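Local coordinates for protein nitrilotriacetate monooxygenase (Burkholderia pseudomallei, PDB 3SDO) that probably acts as a flavin-dependent monooxygenase of the bacterial luciferase-like family, using reduced FMN and molecular oxygen to oxidise its substrate, at residues P33-R45 with H72-L86. Sequence-based numbering, arbitrary orientation.
With EDO (1,2-ethanediol), chain C.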
loop_
_atom_site.group_PDB
_atom_site.type_symbol
_atom_site.label_atom_id
_atom_site.label_comp_id
_atom_site.label_asym_id
_atom_site.label_seq_id
_atom_site.Cartn_x
_atom_site.Cartn_y
_atom_site.Cartn_z
ATOM N N PRO A 33 -6.172 -15.196 16.553
ATOM C CA PRO A 33 -6.109 -16.183 15.476
ATOM C C PRO A 33 -6.020 -15.551 14.080
ATOM O O PRO A 33 -5.338 -16.087 13.202
ATOM C CB PRO A 33 -7.440 -16.958 15.599
ATOM C CG PRO A 33 -8.081 -16.528 16.826
ATOM C CD PRO A 33 -7.381 -15.329 17.384
ATOM N N ASP A 34 -6.698 -14.418 13.885
ATOM C CA ASP A 34 -6.659 -13.702 12.579
ATOM C C ASP A 34 -5.563 -12.627 12.525
ATOM O O ASP A 34 -5.635 -11.685 11.728
ATOM C CB ASP A 34 -8.022 -13.050 12.304
ATOM C CG ASP A 34 -8.371 -11.968 13.311
ATOM O OD1 ASP A 34 -7.639 -11.796 14.295
ATOM O OD2 ASP A 34 -9.393 -11.300 13.125
ATOM N N ALA A 35 -4.558 -12.757 13.393
ATOM C CA ALA A 35 -3.481 -11.780 13.480
ATOM C C ALA A 35 -2.977 -11.304 12.107
ATOM O O ALA A 35 -2.788 -10.108 11.905
ATOM C CB ALA A 35 -2.308 -12.359 14.315
ATOM N N SER A 36 -2.784 -12.221 11.155
ATOM C CA SER A 36 -2.215 -11.826 9.853
ATOM C C SER A 36 -2.995 -10.773 9.070
ATOM O O SER A 36 -2.407 -10.036 8.305
ATOM C CB SER A 36 -1.924 -13.038 9.000
ATOM O OG SER A 36 -0.809 -13.719 9.565
ATOM N N VAL A 37 -4.306 -10.703 9.268
ATOM C CA VAL A 37 -5.143 -9.679 8.664
ATOM C C VAL A 37 -5.999 -8.981 9.740
ATOM O O VAL A 37 -7.191 -8.706 9.554
ATOM C CB VAL A 37 -6.009 -10.261 7.524
ATOM C CG1 VAL A 37 -5.151 -10.568 6.324
ATOM C CG2 VAL A 37 -6.732 -11.522 7.965
ATOM N N ASN A 38 -5.358 -8.698 10.872
ATOM C CA ASN A 38 -5.970 -7.960 11.974
ATOM C C ASN A 38 -5.176 -6.658 12.122
ATOM O O ASN A 38 -4.063 -6.670 12.696
ATOM C CB ASN A 38 -5.879 -8.801 13.254
ATOM C CG ASN A 38 -6.513 -8.117 14.463
ATOM O OD1 ASN A 38 -6.257 -6.943 14.733
ATOM N ND2 ASN A 38 -7.361 -8.854 15.177
ATOM N N PHE A 39 -5.738 -5.542 11.624
ATOM C CA PHE A 39 -4.993 -4.277 11.592
ATOM C C PHE A 39 -4.549 -3.794 12.969
ATOM O O PHE A 39 -3.403 -3.415 13.154
ATOM C CB PHE A 39 -5.759 -3.151 10.888
ATOM C CG PHE A 39 -5.006 -1.842 10.883
ATOM C CD1 PHE A 39 -3.835 -1.710 10.148
ATOM C CD2 PHE A 39 -5.447 -0.758 11.637
ATOM C CE1 PHE A 39 -3.098 -0.518 10.176
ATOM C CE2 PHE A 39 -4.728 0.413 11.677
ATOM C CZ PHE A 39 -3.550 0.543 10.930
ATOM N N ASP A 40 -5.450 -3.817 13.934
ATOM C CA ASP A 40 -5.102 -3.371 15.272
ATOM C C ASP A 40 -3.945 -4.171 15.896
ATOM O O ASP A 40 -3.167 -3.629 16.670
ATOM C CB ASP A 40 -6.303 -3.446 16.192
ATOM C CG ASP A 40 -7.361 -2.386 15.887
ATOM O OD1 ASP A 40 -7.127 -1.425 15.112
ATOM O OD2 ASP A 40 -8.448 -2.566 16.431
ATOM N N PHE A 41 -3.853 -5.453 15.580
ATOM C CA PHE A 41 -2.687 -6.247 15.998
ATOM C C PHE A 41 -1.379 -5.694 15.461
ATOM O O PHE A 41 -0.407 -5.548 16.239
ATOM C CB PHE A 41 -2.855 -7.695 15.573
ATOM C CG PHE A 41 -1.678 -8.571 15.918
ATOM C CD1 PHE A 41 -1.483 -8.999 17.216
ATOM C CD2 PHE A 41 -0.774 -8.947 14.943
ATOM C CE1 PHE A 41 -0.404 -9.831 17.539
ATOM C CE2 PHE A 41 0.292 -9.787 15.259
ATOM C CZ PHE A 41 0.477 -10.214 16.550
ATOM N N TYR A 42 -1.318 -5.375 14.160
ATOM C CA TYR A 42 -0.123 -4.735 13.610
ATOM C C TYR A 42 0.211 -3.390 14.302
ATOM O O TYR A 42 1.379 -3.115 14.551
ATOM C CB TYR A 42 -0.208 -4.518 12.094
ATOM C CG TYR A 42 -0.109 -5.779 11.260
ATOM C CD1 TYR A 42 -1.237 -6.558 11.033
ATOM C CD2 TYR A 42 1.077 -6.170 10.676
ATOM C CE1 TYR A 42 -1.183 -7.694 10.278
ATOM C CE2 TYR A 42 1.142 -7.330 9.905
ATOM C CZ TYR A 42 0.003 -8.063 9.691
ATOM O OH TYR A 42 0.045 -9.204 8.932
ATOM N N VAL A 43 -0.806 -2.592 14.640
ATOM C CA VAL A 43 -0.592 -1.334 15.346
ATOM C C VAL A 43 0.023 -1.575 16.737
ATOM O O VAL A 43 0.975 -0.917 17.135
ATOM C CB VAL A 43 -1.888 -0.505 15.514
ATOM C CG1 VAL A 43 -1.582 0.772 16.344
ATOM C CG2 VAL A 43 -2.507 -0.130 14.141
ATOM N N ASP A 44 -0.534 -2.521 17.463
ATOM C CA ASP A 44 -0.022 -2.875 18.780
ATOM C C ASP A 44 1.446 -3.323 18.736
ATOM O O ASP A 44 2.282 -2.812 19.500
ATOM C CB ASP A 44 -0.900 -3.957 19.393
ATOM C CG ASP A 44 -0.352 -4.487 20.697
ATOM O OD1 ASP A 44 -0.818 -4.036 21.744
ATOM O OD2 ASP A 44 0.550 -5.336 20.678
ATOM N N ARG A 45 1.767 -4.216 17.800
ATOM C CA ARG A 45 3.131 -4.692 17.630
ATOM C C ARG A 45 4.085 -3.598 17.136
ATOM O O ARG A 45 5.200 -3.489 17.634
ATOM C CB ARG A 45 3.169 -5.897 16.716
ATOM C CG ARG A 45 2.348 -7.094 17.201
ATOM C CD ARG A 45 2.916 -7.749 18.419
ATOM N NE ARG A 45 2.551 -7.068 19.663
ATOM C CZ ARG A 45 3.027 -7.372 20.865
ATOM N NH1 ARG A 45 2.617 -6.681 21.931
ATOM N NH2 ARG A 45 3.889 -8.369 21.017
ATOM N N HIS A 72 0.008 -17.446 6.662
ATOM C CA HIS A 72 0.283 -16.013 6.432
ATOM C C HIS A 72 0.276 -15.647 4.929
ATOM O O HIS A 72 -0.135 -14.534 4.535
ATOM C CB HIS A 72 1.601 -15.554 7.080
ATOM C CG HIS A 72 1.810 -14.077 6.965
ATOM N ND1 HIS A 72 1.151 -13.179 7.774
ATOM C CD2 HIS A 72 2.545 -13.337 6.097
ATOM C CE1 HIS A 72 1.482 -11.948 7.419
ATOM N NE2 HIS A 72 2.325 -12.015 6.406
ATOM N N PHE A 73 0.694 -16.593 4.102
ATOM C CA PHE A 73 0.677 -16.421 2.656
ATOM C C PHE A 73 -0.740 -16.531 2.060
ATOM O O PHE A 73 -0.995 -16.008 0.971
ATOM C CB PHE A 73 1.609 -17.427 2.001
ATOM C CG PHE A 73 3.078 -17.122 2.177
ATOM C CD1 PHE A 73 3.696 -17.242 3.422
ATOM C CD2 PHE A 73 3.859 -16.762 1.076
ATOM C CE1 PHE A 73 5.079 -16.972 3.582
ATOM C CE2 PHE A 73 5.237 -16.489 1.219
ATOM C CZ PHE A 73 5.841 -16.585 2.476
ATOM N N LEU A 74 -1.658 -17.200 2.762
ATOM C CA LEU A 74 -3.050 -17.324 2.298
ATOM C C LEU A 74 -3.820 -16.000 2.427
ATOM O O LEU A 74 -4.712 -15.717 1.640
ATOM C CB LEU A 74 -3.798 -18.425 3.068
ATOM C CG LEU A 74 -3.414 -19.873 2.755
ATOM C CD1 LEU A 74 -3.983 -20.814 3.812
ATOM C CD2 LEU A 74 -3.886 -20.284 1.357
ATOM N N ASN A 75 -3.456 -15.182 3.406
ATOM C CA ASN A 75 -4.177 -13.935 3.677
ATOM C C ASN A 75 -3.300 -13.004 4.488
ATOM O O ASN A 75 -2.912 -13.310 5.622
ATOM C CB ASN A 75 -5.498 -14.213 4.426
ATOM C CG ASN A 75 -6.718 -13.642 3.719
ATOM O OD1 ASN A 75 -7.300 -12.631 4.140
ATOM N ND2 ASN A 75 -7.131 -14.303 2.658
ATOM N N ARG A 76 -2.982 -11.870 3.882
ATOM C CA ARG A 76 -2.114 -10.869 4.465
ATOM C C ARG A 76 -2.507 -9.519 3.908
ATOM O O ARG A 76 -3.194 -9.450 2.876
ATOM C CB ARG A 76 -0.638 -11.161 4.122
ATOM C CG ARG A 76 -0.341 -11.233 2.634
ATOM C CD ARG A 76 0.937 -12.039 2.273
ATOM N NE ARG A 76 2.150 -11.492 2.878
ATOM C CZ ARG A 76 3.321 -12.130 2.980
ATOM N NH1 ARG A 76 4.329 -11.535 3.589
ATOM N NH2 ARG A 76 3.492 -13.368 2.514
ATOM N N PHE A 77 -2.043 -8.454 4.577
ATOM C CA PHE A 77 -2.237 -7.100 4.092
ATOM C C PHE A 77 -1.284 -6.841 2.937
ATOM O O PHE A 77 -0.288 -7.560 2.748
ATOM C CB PHE A 77 -2.035 -6.060 5.217
ATOM C CG PHE A 77 -3.172 -6.006 6.216
ATOM C CD1 PHE A 77 -4.443 -5.586 5.829
ATOM C CD2 PHE A 77 -2.974 -6.370 7.529
ATOM C CE1 PHE A 77 -5.500 -5.534 6.766
ATOM C CE2 PHE A 77 -4.003 -6.303 8.463
ATOM C CZ PHE A 77 -5.276 -5.891 8.080
ATOM N N GLU A 78 -1.602 -5.826 2.144
ATOM C CA GLU A 78 -0.694 -5.350 1.110
ATOM C C GLU A 78 0.192 -4.234 1.731
ATOM O O GLU A 78 -0.300 -3.444 2.552
ATOM C CB GLU A 78 -1.510 -4.881 -0.096
ATOM C CG GLU A 78 -0.697 -4.314 -1.231
ATOM C CD GLU A 78 -0.243 -2.896 -0.987
ATOM O OE1 GLU A 78 -0.945 -2.133 -0.275
ATOM O OE2 GLU A 78 0.817 -2.546 -1.538
ATOM N N PRO A 79 1.508 -4.184 1.382
ATOM C CA PRO A 79 2.417 -3.320 2.168
ATOM C C PRO A 79 2.238 -1.802 2.096
ATOM O O PRO A 79 2.374 -1.157 3.123
ATOM C CB PRO A 79 3.808 -3.703 1.659
ATOM C CG PRO A 79 3.632 -5.114 1.145
ATOM C CD PRO A 79 2.267 -5.068 0.492
ATOM N N ILE A 80 1.962 -1.217 0.929
ATOM C CA ILE A 80 1.836 0.252 0.856
ATOM C C ILE A 80 0.655 0.709 1.712
ATOM O O ILE A 80 0.794 1.656 2.498
ATOM C CB ILE A 80 1.680 0.766 -0.578
ATOM C CG1 ILE A 80 2.939 0.475 -1.386
ATOM C CG2 ILE A 80 1.320 2.288 -0.603
ATOM C CD1 ILE A 80 4.165 1.280 -0.934
ATOM N N SER A 81 -0.501 0.058 1.540
ATOM C CA SER A 81 -1.669 0.356 2.353
ATOM C C SER A 81 -1.384 0.151 3.850
ATOM O O SER A 81 -1.674 1.025 4.666
ATOM C CB SER A 81 -2.897 -0.475 1.946
ATOM O OG SER A 81 -2.634 -1.873 1.914
ATOM N N LEU A 82 -0.827 -1.000 4.213
ATOM C CA LEU A 82 -0.583 -1.285 5.634
ATOM C C LEU A 82 0.386 -0.267 6.246
ATOM O O LEU A 82 0.137 0.276 7.330
ATOM C CB LEU A 82 -0.070 -2.730 5.827
ATOM C CG LEU A 82 0.315 -3.145 7.264
ATOM C CD1 LEU A 82 -0.830 -3.041 8.258
ATOM C CD2 LEU A 82 0.901 -4.569 7.265
ATOM N N LEU A 83 1.482 0.008 5.549
ATOM C CA LEU A 83 2.512 0.882 6.090
ATOM C C LEU A 83 2.032 2.337 6.200
ATOM O O LEU A 83 2.402 3.054 7.141
ATOM C CB LEU A 83 3.776 0.779 5.235
ATOM C CG LEU A 83 4.550 -0.534 5.444
ATOM C CD1 LEU A 83 5.697 -0.629 4.420
ATOM C CD2 LEU A 83 5.098 -0.672 6.875
ATOM N N SER A 84 1.164 2.741 5.277
ATOM C CA SER A 84 0.649 4.101 5.248
ATOM C C SER A 84 -0.306 4.324 6.435
ATOM O O SER A 84 -0.259 5.351 7.100
ATOM C CB SER A 84 -0.064 4.363 3.915
ATOM O OG SER A 84 0.838 4.330 2.812
ATOM N N ALA A 85 -1.156 3.330 6.703
ATOM C CA ALA A 85 -2.025 3.337 7.883
ATOM C C ALA A 85 -1.190 3.317 9.201
ATOM O O ALA A 85 -1.479 4.061 10.122
ATOM C CB ALA A 85 -3.032 2.146 7.811
ATOM N N LEU A 86 -0.152 2.483 9.266
ATOM C CA LEU A 86 0.712 2.403 10.443
ATOM C C LEU A 86 1.477 3.720 10.701
ATOM O O LEU A 86 1.669 4.112 11.865
ATOM C CB LEU A 86 1.728 1.239 10.326
ATOM C CG LEU A 86 1.149 -0.178 10.463
ATOM C CD1 LEU A 86 2.236 -1.189 10.277
ATOM C CD2 LEU A 86 0.461 -0.368 11.808
HETATM C C1 EDO C . -10.133 -6.129 11.182
HETATM O O1 EDO C . -9.314 -6.556 12.288
HETATM C C2 EDO C . -9.269 -5.936 9.926
HETATM O O2 EDO C . -8.193 -4.994 10.143
HETATM O O HOH W 1 0.334 -8.301 6.297
#
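Phe-77 turns the edge of its ring toward the face of Tyr-42 in an offset edge-to-face pair. The centroids lie 5.4 Å apart and the planes stand at 74°. Leu-82 CD2 sits over a face of the Tyr-42 ring, 4.1 Å from its centroid, as a CH-pi contact. The other Leu-82 methyl, CD1, meets the Phe-39 ring at its edge. With CG anti to the backbone N (chi1 179°), Phe-39 reaches helix 79-88, where Phe-39 CZ lies 3.5 Å from Ala-85 CB. Leu-86 CD2 packs against Val-43 CG2. Val-37 CG1 lies against the backbone from Asn-75 to Arg-76.

The polar contacts gather near Ser-36. Ser-36 OG and His-72 ND1 share a hydrogen bond of 2.7 Å at the edge of the imidazole; either could be the donor. Tyr-42 OH donates to Ser-36 O (2.7 Å) and accepts from a water, which in turn accepts from Phe-77 N. Asn-75 OD1 accepts a hydrogen bond from Arg-207 N of the second subunit.

The helices 39-51 and 79-88 belong to the TIM-barrel-like fold, and their short segments cross at -56°. Apolar packing joins these helices and the Phe-77 loop; polar bonds fix the buried Tyr-42 hydroxyl and tie Ser-36 to His-72.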